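Local atomic coordinates of putative dioxygenase (1H-3-hydroxy-4-oxoquinaldine 2,4-dioxygenase) (Mycobacteroides abscessus subsp. abscessus, PDB entry 6RA3), a protein that cleaves the quinolone ring of the Pseudomonas quinolone signal PQS with dioxygen, releasing N-octanoylanthranilate and carbon monoxide, and so degrades a quorum-sensing molecule. Residues I12-G18 against Q49-C55; I138-W144 against H175-A181; M198-E202 against F229-W235. One frame throughout, in Å; residues are numbered along the deposited sequence.

Interaction 1 of 3, residues I12-G18 against Q49-C55; sequences IAFDDQG and QRTVRVC
Two neighbouring antiparallel strands, 10-17 and 51-54, pair here in the N-terminal part of the central sheet of an alpha/beta hydrolase fold. The short axes approach to 4.7 Å and run at 167°. Phe14 faces Val54 and Asp16 faces Val52 as non-hydrogen-bonded pairs (CA-CA 4.6 and 4.4 Å); Asp15 with Arg53 and Gln17 with Thr51 are the hydrogen-bonded pairs. Their rungs run Asp15 N to Arg53 O (3.1 Å), Arg53 N to Asp15 O (2.9 Å), Gln17 N to Thr51 O (2.9 Å) and Thr51 N to Gln17 O (2.7 Å), and Cys55 N extends the ladder to Ala13 O (2.9 Å). Each face of the ladder carries a two-pronged salt bridge. On the face of Asp15 (chi1 p), Gln17 and Thr51, Arg53 NH2 reaches Asp15 OD1 at 2.6 Å and Arg53 NE reaches Asp15 OD2 at 3.0 Å. On the face of Phe14, Val52 and Val54, Asp16 (chi1 t) takes Arg50 NE on OD1 and Arg50 NH2 on OD2, both at 3.0 Å; this bridge slants past the register, since Arg50 lies opposite Gly18 and needs its fully extended side chain. Gly18, at phi 99°, ends the pairing where a CB would collide with Gln49 O. Asp39 gives Arg53 a second carboxylate, and Asp16 also accepts from Gly174 N of the second subunit. Strand 3-7 flanks 10-17 and strand 24-28 flanks 51-54, while helix 71-84 packs on Phe14 and Val54 and helix 42-48 on Thr51 and Arg53.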
loop_
_atom_site.group_PDB
_atom_site.type_symbol
_atom_site.label_atom_id
_atom_site.label_comp_id
_atom_site.label_asym_id
_atom_site.label_seq_id
_atom_site.Cartn_x
_atom_site.Cartn_y
_atom_site.Cartn_z
ATOM N N ILE A 12 7.627 -9.156 -8.939
ATOM C CA ILE A 12 8.651 -8.863 -7.934
ATOM C C ILE A 12 8.317 -7.525 -7.289
ATOM O O ILE A 12 8.434 -6.482 -7.935
ATOM C CB ILE A 12 10.058 -8.818 -8.567
ATOM C CG1 ILE A 12 10.338 -10.125 -9.317
ATOM C CG2 ILE A 12 11.131 -8.509 -7.507
ATOM C CD1 ILE A 12 10.306 -11.391 -8.403
ATOM N N ALA A 13 7.967 -7.547 -6.016
ATOM C CA ALA A 13 7.762 -6.334 -5.254
ATOM C C ALA A 13 9.085 -5.794 -4.738
ATOM O O ALA A 13 10.006 -6.545 -4.401
ATOM C CB ALA A 13 6.856 -6.582 -4.073
ATOM N N PHE A 14 9.154 -4.479 -4.633
ATOM C CA PHE A 14 10.381 -3.806 -4.211
ATOM C C PHE A 14 10.060 -2.370 -3.801
ATOM O O PHE A 14 8.944 -1.870 -4.001
ATOM C CB PHE A 14 11.406 -3.855 -5.334
ATOM C CG PHE A 14 11.075 -2.981 -6.510
ATOM C CD1 PHE A 14 10.223 -3.430 -7.500
ATOM C CD2 PHE A 14 11.618 -1.698 -6.621
ATOM C CE1 PHE A 14 9.887 -2.622 -8.576
ATOM C CE2 PHE A 14 11.293 -0.887 -7.697
ATOM C CZ PHE A 14 10.446 -1.363 -8.693
ATOM N N ASP A 15 11.043 -1.724 -3.182
ATOM C CA ASP A 15 11.077 -0.266 -3.152
ATOM C C ASP A 15 12.519 0.206 -3.306
ATOM O O ASP A 15 13.480 -0.547 -3.126
ATOM C CB ASP A 15 10.384 0.301 -1.906
ATOM C CG ASP A 15 11.158 0.103 -0.619
ATOM O OD1 ASP A 15 10.693 0.668 0.398
ATOM O OD2 ASP A 15 12.210 -0.581 -0.608
ATOM N N ASP A 16 12.638 1.464 -3.702
ATOM C CA ASP A 16 13.878 2.059 -4.189
ATOM C C ASP A 16 13.965 3.446 -3.564
ATOM O O ASP A 16 13.123 4.293 -3.856
ATOM C CB ASP A 16 13.840 2.110 -5.714
ATOM C CG ASP A 16 14.940 2.944 -6.313
ATOM O OD1 ASP A 16 15.914 3.223 -5.578
ATOM O OD2 ASP A 16 14.816 3.312 -7.523
ATOM N N GLN A 17 14.953 3.668 -2.691
ATOM C CA GLN A 17 15.074 4.882 -1.888
ATOM C C GLN A 17 16.535 5.328 -1.861
ATOM O O GLN A 17 17.432 4.489 -1.721
ATOM C CB GLN A 17 14.575 4.657 -0.449
ATOM C CG GLN A 17 13.113 4.244 -0.343
ATOM C CD GLN A 17 12.556 4.392 1.045
ATOM O OE1 GLN A 17 12.728 5.424 1.706
ATOM N NE2 GLN A 17 11.871 3.371 1.502
ATOM N N GLY A 18 16.772 6.629 -2.003
ATOM C CA GLY A 18 18.089 7.258 -1.906
ATOM C C GLY A 18 18.725 7.520 -3.261
ATOM O O GLY A 18 18.428 6.854 -4.261
ATOM N N GLN A 49 23.310 5.190 0.950
ATOM C CA GLN A 49 23.370 4.818 -0.454
ATOM C C GLN A 49 21.959 4.626 -0.966
ATOM O O GLN A 49 21.040 4.400 -0.192
ATOM C CB GLN A 49 24.124 3.499 -0.689
ATOM C CG GLN A 49 25.494 3.358 -0.043
ATOM C CD GLN A 49 26.570 4.218 -0.707
ATOM O OE1 GLN A 49 26.523 4.499 -1.920
ATOM N NE2 GLN A 49 27.552 4.634 0.094
ATOM N N ARG A 50 21.808 4.665 -2.282
ATOM C CA ARG A 50 20.588 4.148 -2.873
ATOM C C ARG A 50 20.390 2.750 -2.340
ATOM O O ARG A 50 21.303 1.921 -2.408
ATOM C CB ARG A 50 20.669 4.122 -4.396
ATOM C CG ARG A 50 19.391 3.618 -5.125
ATOM C CD ARG A 50 19.615 3.489 -6.628
ATOM N NE ARG A 50 18.403 3.135 -7.337
ATOM C CZ ARG A 50 18.323 2.956 -8.646
ATOM N NH1 ARG A 50 19.385 3.076 -9.403
ATOM N NH2 ARG A 50 17.157 2.658 -9.200
ATOM N N THR A 51 19.219 2.518 -1.753
ATOM C CA THR A 51 18.839 1.230 -1.191
ATOM C C THR A 51 17.605 0.702 -1.917
ATOM O O THR A 51 16.593 1.405 -2.023
ATOM C CB THR A 51 18.579 1.395 0.293
ATOM O OG1 THR A 51 19.806 1.777 0.924
ATOM C CG2 THR A 51 18.034 0.093 0.917
ATOM N N VAL A 52 17.709 -0.519 -2.442
ATOM C CA VAL A 52 16.625 -1.222 -3.134
ATOM C C VAL A 52 16.292 -2.435 -2.275
ATOM O O VAL A 52 17.132 -3.333 -2.114
ATOM C CB VAL A 52 17.024 -1.649 -4.559
ATOM C CG1 VAL A 52 15.950 -2.564 -5.189
ATOM C CG2 VAL A 52 17.293 -0.472 -5.444
ATOM N N ARG A 53 15.100 -2.451 -1.691
ATOM C CA ARG A 53 14.644 -3.603 -0.920
ATOM C C ARG A 53 13.835 -4.511 -1.838
ATOM O O ARG A 53 12.938 -4.042 -2.543
ATOM C CB ARG A 53 13.816 -3.180 0.288
ATOM C CG ARG A 53 14.531 -2.291 1.268
ATOM C CD ARG A 53 13.735 -2.146 2.537
ATOM N NE ARG A 53 12.534 -1.356 2.273
ATOM C CZ ARG A 53 11.519 -1.213 3.113
ATOM N NH1 ARG A 53 11.523 -1.811 4.298
ATOM N NH2 ARG A 53 10.495 -0.452 2.762
ATOM N N VAL A 54 14.175 -5.804 -1.860
ATOM C CA VAL A 54 13.647 -6.726 -2.858
ATOM C C VAL A 54 12.884 -7.844 -2.164
ATOM O O VAL A 54 13.346 -8.411 -1.172
ATOM C CB VAL A 54 14.760 -7.316 -3.739
ATOM C CG1 VAL A 54 14.189 -8.369 -4.670
ATOM C CG2 VAL A 54 15.442 -6.242 -4.533
ATOM N N CYS A 55 11.717 -8.162 -2.709
ATOM C CA CYS A 55 10.904 -9.283 -2.266
ATOM C C CYS A 55 11.131 -10.453 -3.214
ATOM O O CYS A 55 11.343 -10.255 -4.407
ATOM C CB CYS A 55 9.414 -8.914 -2.264
ATOM S SG CYS A 55 8.864 -7.743 -1.021
HETATM O O HOH W 1 14.065 1.172 -0.014
#

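Interaction 2 of 3, residues I138-W144 against H175-A181; sequences IQDPERW and HGFDMWA
Side chains of a helix start fit into the hollow of a curled loop. Residues 138-143 form an irregular link between two helices, bent by an Asx turn (Glu142 N to Asp140 OD1, 3.0 Å); Arg143 is the N-cap of the helix that Trp144 begins. Opposite, Gly176 N-caps helix 177-194. The Phe177 ring (chi1 t) is the main bump: its CE1 sits 3.5 Å from Gln139 O and 3.5 Å from Pro141 N, and Pro141 CA lies over its face, 4.1 Å from the centroid, as a CH-pi contact. Trp144 (chi1 p) reaches across: Phe177 CB lies over the face of its five-membered ring, 3.8 Å from the centroid, and Trp144 CH2 rests 3.7 Å from Gly176 CA. Beyond, Trp144 CZ3 meets Trp180 CD1 at 3.7 Å, the two indoles nearly parallel but slid apart, which completes an aromatic cluster. Ile138 fills the next hollow, with CG1 3.4 Å from Trp180 O and CD1 4.1 Å from Trp180 CE3. The backbones come closest at Gln139 and Ala181 (CA-CA 4.0 Å), where small Ala181 admits the loop and its CA contacts Ile138 O at 3.4 Å. No hydrogen bond crosses; Trp144 NE1 instead binds Glu86 of the third subunit. Helices inserted after strand 116-120 form the cap of alpha/beta hydrolases; the Trp180 side chain is about 9 Å from those of His97 and His246, probably substrate-binding and active-site residues. The contact joins the turn between helices 129-137 and 144-156 to the start of helix 177-194, whose Trp180 also touches Ala32 of a loop.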
loop_
_atom_site.group_PDB
_atom_site.type_symbol
_atom_site.label_atom_id
_atom_site.label_comp_id
_atom_site.label_asym_id
_atom_site.label_seq_id
_atom_site.Cartn_x
_atom_site.Cartn_y
_atom_site.Cartn_z
ATOM N N ILE A 138 8.169 -29.161 8.035
ATOM C CA ILE A 138 7.389 -28.111 7.379
ATOM C C ILE A 138 6.966 -28.486 5.968
ATOM O O ILE A 138 6.150 -27.768 5.370
ATOM C CB ILE A 138 8.134 -26.762 7.352
ATOM C CG1 ILE A 138 9.428 -26.869 6.551
ATOM C CG2 ILE A 138 8.331 -26.262 8.787
ATOM C CD1 ILE A 138 10.382 -25.685 6.743
ATOM N N GLN A 139 7.469 -29.601 5.429
ATOM C CA GLN A 139 6.941 -30.179 4.195
ATOM C C GLN A 139 5.810 -31.166 4.440
ATOM O O GLN A 139 5.349 -31.805 3.486
ATOM C CB GLN A 139 8.049 -30.879 3.411
ATOM C CG GLN A 139 9.189 -29.983 3.018
ATOM C CD GLN A 139 10.272 -30.778 2.389
ATOM O OE1 GLN A 139 10.011 -31.592 1.496
ATOM N NE2 GLN A 139 11.492 -30.595 2.866
ATOM N N ASP A 140 5.347 -31.280 5.680
ATOM C CA ASP A 140 4.307 -32.221 6.050
ATOM C C ASP A 140 2.967 -31.499 6.118
ATOM O O ASP A 140 2.786 -30.638 6.995
ATOM C CB ASP A 140 4.632 -32.871 7.400
ATOM C CG ASP A 140 3.571 -33.898 7.846
ATOM O OD1 ASP A 140 2.496 -33.980 7.219
ATOM O OD2 ASP A 140 3.814 -34.622 8.834
ATOM N N PRO A 141 2.002 -31.829 5.252
ATOM C CA PRO A 141 0.738 -31.077 5.240
ATOM C C PRO A 141 0.019 -31.039 6.577
ATOM O O PRO A 141 -0.709 -30.069 6.842
ATOM C CB PRO A 141 -0.091 -31.826 4.188
ATOM C CG PRO A 141 0.890 -32.461 3.301
ATOM C CD PRO A 141 2.049 -32.831 4.169
ATOM N N GLU A 142 0.194 -32.062 7.427
ATOM C CA GLU A 142 -0.522 -32.140 8.697
ATOM C C GLU A 142 0.235 -31.532 9.874
ATOM O O GLU A 142 -0.374 -31.308 10.923
ATOM C CB GLU A 142 -0.873 -33.604 9.026
ATOM C CG GLU A 142 -1.834 -34.241 8.039
ATOM C CD GLU A 142 -1.123 -34.921 6.874
ATOM O OE1 GLU A 142 -0.116 -35.630 7.111
ATOM O OE2 GLU A 142 -1.572 -34.745 5.717
ATOM N N ARG A 143 1.530 -31.256 9.744
ATOM C CA ARG A 143 2.314 -30.781 10.881
ATOM C C ARG A 143 3.207 -29.589 10.544
ATOM O O ARG A 143 3.999 -29.162 11.395
ATOM C CB ARG A 143 3.153 -31.933 11.445
ATOM C CG ARG A 143 2.356 -32.823 12.404
ATOM C CD ARG A 143 3.123 -34.069 12.846
ATOM N NE ARG A 143 3.299 -34.999 11.732
ATOM C CZ ARG A 143 2.357 -35.833 11.283
ATOM N NH1 ARG A 143 1.155 -35.867 11.849
ATOM N NH2 ARG A 143 2.618 -36.633 10.255
ATOM N N TRP A 144 3.068 -28.998 9.358
ATOM C CA TRP A 144 3.971 -27.915 8.987
ATOM C C TRP A 144 3.896 -26.761 9.986
ATOM O O TRP A 144 4.918 -26.148 10.307
ATOM C CB TRP A 144 3.665 -27.437 7.567
ATOM C CG TRP A 144 2.400 -26.635 7.470
ATOM C CD1 TRP A 144 1.148 -27.099 7.193
ATOM C CD2 TRP A 144 2.271 -25.217 7.665
ATOM N NE1 TRP A 144 0.247 -26.060 7.201
ATOM C CE2 TRP A 144 0.911 -24.892 7.481
ATOM C CE3 TRP A 144 3.178 -24.192 7.971
ATOM C CZ2 TRP A 144 0.429 -23.580 7.600
ATOM C CZ3 TRP A 144 2.703 -22.886 8.077
ATOM C CH2 TRP A 144 1.333 -22.598 7.900
ATOM N N HIS A 175 1.217 -16.470 4.578
ATOM C CA HIS A 175 1.913 -17.585 3.967
ATOM C C HIS A 175 1.411 -18.849 4.654
ATOM O O HIS A 175 0.870 -18.792 5.759
ATOM C CB HIS A 175 3.433 -17.442 4.105
ATOM C CG HIS A 175 4.038 -16.413 3.207
ATOM N ND1 HIS A 175 3.938 -16.462 1.830
ATOM C CD2 HIS A 175 4.757 -15.303 3.494
ATOM C CE1 HIS A 175 4.566 -15.419 1.312
ATOM N NE2 HIS A 175 5.082 -14.711 2.301
ATOM N N GLY A 176 1.559 -19.983 3.990
ATOM C CA GLY A 176 1.055 -21.235 4.525
ATOM C C GLY A 176 1.915 -22.403 4.130
ATOM O O GLY A 176 3.133 -22.279 3.962
ATOM N N PHE A 177 1.268 -23.558 3.975
ATOM C CA PHE A 177 2.005 -24.787 3.719
ATOM C C PHE A 177 2.807 -24.692 2.431
ATOM O O PHE A 177 3.986 -25.070 2.401
ATOM C CB PHE A 177 1.050 -25.981 3.672
ATOM C CG PHE A 177 1.693 -27.229 3.152
ATOM C CD1 PHE A 177 2.574 -27.937 3.943
ATOM C CD2 PHE A 177 1.458 -27.661 1.857
ATOM C CE1 PHE A 177 3.192 -29.092 3.461
ATOM C CE2 PHE A 177 2.057 -28.800 1.373
ATOM C CZ PHE A 177 2.930 -29.522 2.177
ATOM N N ASP A 178 2.217 -24.132 1.366
ATOM C CA ASP A 178 2.939 -24.056 0.094
ATOM C C ASP A 178 4.330 -23.414 0.244
ATOM O O ASP A 178 5.334 -23.932 -0.259
ATOM C CB ASP A 178 2.104 -23.288 -0.933
ATOM C CG ASP A 178 2.887 -22.955 -2.194
ATOM O OD1 ASP A 178 3.016 -23.834 -3.065
ATOM O OD2 ASP A 178 3.372 -21.799 -2.338
ATOM N N MET A 179 4.409 -22.268 0.898
ATOM C CA MET A 179 5.680 -21.557 0.919
ATOM C C MET A 179 6.618 -22.155 1.956
ATOM O O MET A 179 7.826 -22.231 1.725
ATOM C CB MET A 179 5.474 -20.056 1.199
ATOM C CG MET A 179 6.735 -19.194 0.865
ATOM S SD MET A 179 7.231 -19.243 -0.813
ATOM C CE MET A 179 6.034 -18.127 -1.603
ATOM N N TRP A 180 6.079 -22.569 3.101
ATOM C CA TRP A 180 6.903 -23.213 4.119
ATOM C C TRP A 180 7.440 -24.565 3.654
ATOM O O TRP A 180 8.603 -24.896 3.915
ATOM C CB TRP A 180 6.099 -23.345 5.400
ATOM C CG TRP A 180 6.106 -22.069 6.119
ATOM C CD1 TRP A 180 5.163 -21.086 6.069
ATOM C CD2 TRP A 180 7.143 -21.595 6.977
ATOM N NE1 TRP A 180 5.542 -20.029 6.861
ATOM C CE2 TRP A 180 6.758 -20.317 7.429
ATOM C CE3 TRP A 180 8.363 -22.129 7.411
ATOM C CZ2 TRP A 180 7.549 -19.566 8.296
ATOM C CZ3 TRP A 180 9.143 -21.385 8.271
ATOM C CH2 TRP A 180 8.735 -20.113 8.703
ATOM N N ALA A 181 6.616 -25.366 2.973
ATOM C CA ALA A 181 7.128 -26.592 2.367
ATOM C C ALA A 181 8.228 -26.274 1.363
ATOM O O ALA A 181 9.276 -26.931 1.350
ATOM C CB ALA A 181 5.987 -27.396 1.711
#

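Interaction 3 of 3, residues M198-E202 against F229-W235; sequences MRRME and FAARHPW
Phe229 (chi1 t) is the apolar centre, its ring directed from the end of helix 221-232 onto helix 197-202. Met198, with chi1 m and chi2 t, lays its CG over the ring face, 4.1 Å from the centroid and 13° off the normal, while its SD, at 4.4 Å, makes an oblique Met-aromatic contact. The ring also touches Met198 CB (3.6 Å from Phe229 CE1) and Met201 CB (4.2 Å from Phe229 CZ). One helical turn separates Met198 from Glu202, whose aliphatic CG lies 3.5 Å from Phe229 CE1, near the plane of the ring. Trp235, beyond the helix end, adds its CH2 at 4.0 Å from Met201 CB. The helices stay apart, with CA atoms of Met198 and Phe229 7.9 Å from each other. At the polar edge Glu202 OE1 forms a long salt bridge with Arg232 NH1 (3.4 Å) and lies equally far from His233 CE1; Arg232 is held more firmly by neighbouring Asp228. His233 leaves helical geometry and leads into strand 236-240, whose Phe236 meets Phe229 edge-to-face. Here two helices in the C-terminal part of an alpha/beta hydrolase fold pack together beside the edge strand of the sheet.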
loop_
_atom_site.group_PDB
_atom_site.type_symbol
_atom_site.label_atom_id
_atom_site.label_comp_id
_atom_site.label_asym_id
_atom_site.label_seq_id
_atom_site.Cartn_x
_atom_site.Cartn_y
_atom_site.Cartn_z
ATOM N N MET A 198 29.938 -22.135 3.447
ATOM C CA MET A 198 31.368 -21.861 3.304
ATOM C C MET A 198 31.951 -22.604 2.112
ATOM O O MET A 198 32.749 -22.042 1.347
ATOM C CB MET A 198 32.097 -22.232 4.582
ATOM C CG MET A 198 31.788 -21.279 5.728
ATOM S SD MET A 198 32.640 -21.696 7.253
ATOM C CE MET A 198 32.621 -20.156 8.199
ATOM N N ARG A 199 31.551 -23.864 1.921
ATOM C CA ARG A 199 31.981 -24.586 0.733
ATOM C C ARG A 199 31.412 -23.941 -0.524
ATOM O O ARG A 199 32.104 -23.834 -1.550
ATOM C CB ARG A 199 31.586 -26.063 0.844
ATOM C CG ARG A 199 32.478 -26.839 1.823
ATOM C CD ARG A 199 32.041 -28.289 2.012
ATOM N NE ARG A 199 32.189 -29.096 0.796
ATOM C CZ ARG A 199 33.353 -29.534 0.311
ATOM N NH1 ARG A 199 34.493 -29.236 0.926
ATOM N NH2 ARG A 199 33.380 -30.263 -0.800
ATOM N N ARG A 200 30.160 -23.473 -0.464
ATOM C CA ARG A 200 29.636 -22.716 -1.598
ATOM C C ARG A 200 30.527 -21.502 -1.879
ATOM O O ARG A 200 30.878 -21.234 -3.038
ATOM C CB ARG A 200 28.177 -22.302 -1.348
ATOM C CG ARG A 200 27.392 -21.983 -2.644
ATOM C CD ARG A 200 27.699 -20.587 -3.234
ATOM N NE ARG A 200 27.157 -20.425 -4.590
ATOM C CZ ARG A 200 27.860 -20.551 -5.713
ATOM N NH1 ARG A 200 29.161 -20.813 -5.667
ATOM N NH2 ARG A 200 27.258 -20.411 -6.891
ATOM N N MET A 201 30.943 -20.786 -0.826
ATOM C CA MET A 201 31.789 -19.595 -1.011
ATOM C C MET A 201 33.141 -19.931 -1.643
ATOM O O MET A 201 33.638 -19.179 -2.499
ATOM C CB MET A 201 32.015 -18.892 0.321
ATOM C CG MET A 201 30.756 -18.299 0.910
ATOM S SD MET A 201 31.091 -17.283 2.321
ATOM C CE MET A 201 30.332 -18.048 3.730
ATOM N N GLU A 202 33.770 -21.037 -1.210
ATOM C CA GLU A 202 35.060 -21.422 -1.775
ATOM C C GLU A 202 34.937 -21.827 -3.236
ATOM O O GLU A 202 35.935 -21.789 -3.970
ATOM C CB GLU A 202 35.689 -22.558 -0.964
ATOM C CG GLU A 202 35.869 -22.254 0.530
ATOM C CD GLU A 202 36.588 -23.380 1.285
ATOM O OE1 GLU A 202 37.816 -23.524 1.112
ATOM O OE2 GLU A 202 35.928 -24.119 2.054
ATOM N N PHE A 229 38.129 -19.949 8.643
ATOM C CA PHE A 229 37.776 -19.562 7.283
ATOM C C PHE A 229 38.365 -18.193 6.947
ATOM O O PHE A 229 38.912 -17.994 5.857
ATOM C CB PHE A 229 36.247 -19.573 7.125
ATOM C CG PHE A 229 35.794 -19.698 5.703
ATOM C CD1 PHE A 229 35.787 -20.931 5.068
ATOM C CD2 PHE A 229 35.393 -18.581 4.990
ATOM C CE1 PHE A 229 35.393 -21.053 3.748
ATOM C CE2 PHE A 229 34.996 -18.687 3.680
ATOM C CZ PHE A 229 34.994 -19.930 3.050
ATOM N N ALA A 230 38.312 -17.259 7.899
ATOM C CA ALA A 230 38.824 -15.911 7.654
ATOM C C ALA A 230 40.341 -15.902 7.491
ATOM O O ALA A 230 40.873 -15.104 6.708
ATOM C CB ALA A 230 38.406 -14.976 8.792
ATOM N N ALA A 231 41.050 -16.782 8.216
ATOM C CA ALA A 231 42.501 -16.897 8.059
ATOM C C ALA A 231 42.896 -17.468 6.702
ATOM O O ALA A 231 43.939 -17.087 6.160
ATOM C CB ALA A 231 43.066 -17.753 9.180
ATOM N N ARG A 232 42.082 -18.367 6.134
ATOM C CA ARG A 232 42.381 -18.954 4.826
ATOM C C ARG A 232 42.106 -17.993 3.678
ATOM O O ARG A 232 42.724 -18.104 2.612
ATOM C CB ARG A 232 41.537 -20.210 4.595
ATOM C CG ARG A 232 42.040 -21.503 5.204
ATOM C CD ARG A 232 41.043 -22.641 4.900
ATOM N NE ARG A 232 39.961 -22.728 5.896
ATOM C CZ ARG A 232 38.756 -23.263 5.678
ATOM N NH1 ARG A 232 38.436 -23.756 4.480
ATOM N NH2 ARG A 232 37.854 -23.289 6.664
ATOM N N HIS A 233 41.151 -17.088 3.853
ATOM C CA HIS A 233 40.570 -16.330 2.744
ATOM C C HIS A 233 40.555 -14.855 3.117
ATOM O O HIS A 233 39.754 -14.455 3.990
ATOM C CB HIS A 233 39.153 -16.810 2.426
ATOM C CG HIS A 233 39.082 -18.232 1.948
ATOM N ND1 HIS A 233 38.664 -19.266 2.757
ATOM C CD2 HIS A 233 39.372 -18.785 0.747
ATOM C CE1 HIS A 233 38.699 -20.397 2.076
ATOM N NE2 HIS A 233 39.118 -20.133 0.851
ATOM N N PRO A 234 41.423 -14.031 2.519
ATOM C CA PRO A 234 41.394 -12.589 2.822
ATOM C C PRO A 234 40.034 -11.945 2.594
ATOM O O PRO A 234 39.678 -11.024 3.333
ATOM C CB PRO A 234 42.456 -12.012 1.871
ATOM C CG PRO A 234 43.403 -13.151 1.633
ATOM C CD PRO A 234 42.519 -14.378 1.593
ATOM N N TRP A 235 39.261 -12.407 1.602
ATOM C CA TRP A 235 38.013 -11.732 1.243
ATOM C C TRP A 235 36.888 -11.968 2.235
ATOM O O TRP A 235 35.842 -11.324 2.115
ATOM C CB TRP A 235 37.548 -12.165 -0.151
ATOM C CG TRP A 235 37.701 -13.613 -0.452
ATOM C CD1 TRP A 235 38.702 -14.195 -1.180
ATOM C CD2 TRP A 235 36.826 -14.677 -0.045
ATOM N NE1 TRP A 235 38.504 -15.556 -1.252
ATOM C CE2 TRP A 235 37.358 -15.876 -0.566
ATOM C CE3 TRP A 235 35.643 -14.732 0.702
ATOM C CZ2 TRP A 235 36.746 -17.116 -0.360
ATOM C CZ3 TRP A 235 35.038 -15.969 0.912
ATOM C CH2 TRP A 235 35.591 -17.139 0.381
#

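From the N terminus, interaction 1 closes first: strand 10-17 pairs with strand 51-54 across a 30-residue excursion that contains strand 24-28 and helix 42-48. The chain runs through the middle of the sheet before interaction 2 closes a mostly helical loop, returning from 138-144 to the start of helix 177-194. That helix leads to helix 197-202, where interaction 3 opens; it closes at the end of helix 221-232, after strand 209-214. The three loops are in series, neither nested nor crossed, and their centres lie 29 to 34 Å apart. Each ties its own region: interaction 1 the N-terminal strands, interaction 2 the helices inserted after strand 116-120, interaction 3 the C-terminal helices beside edge strand 236-240.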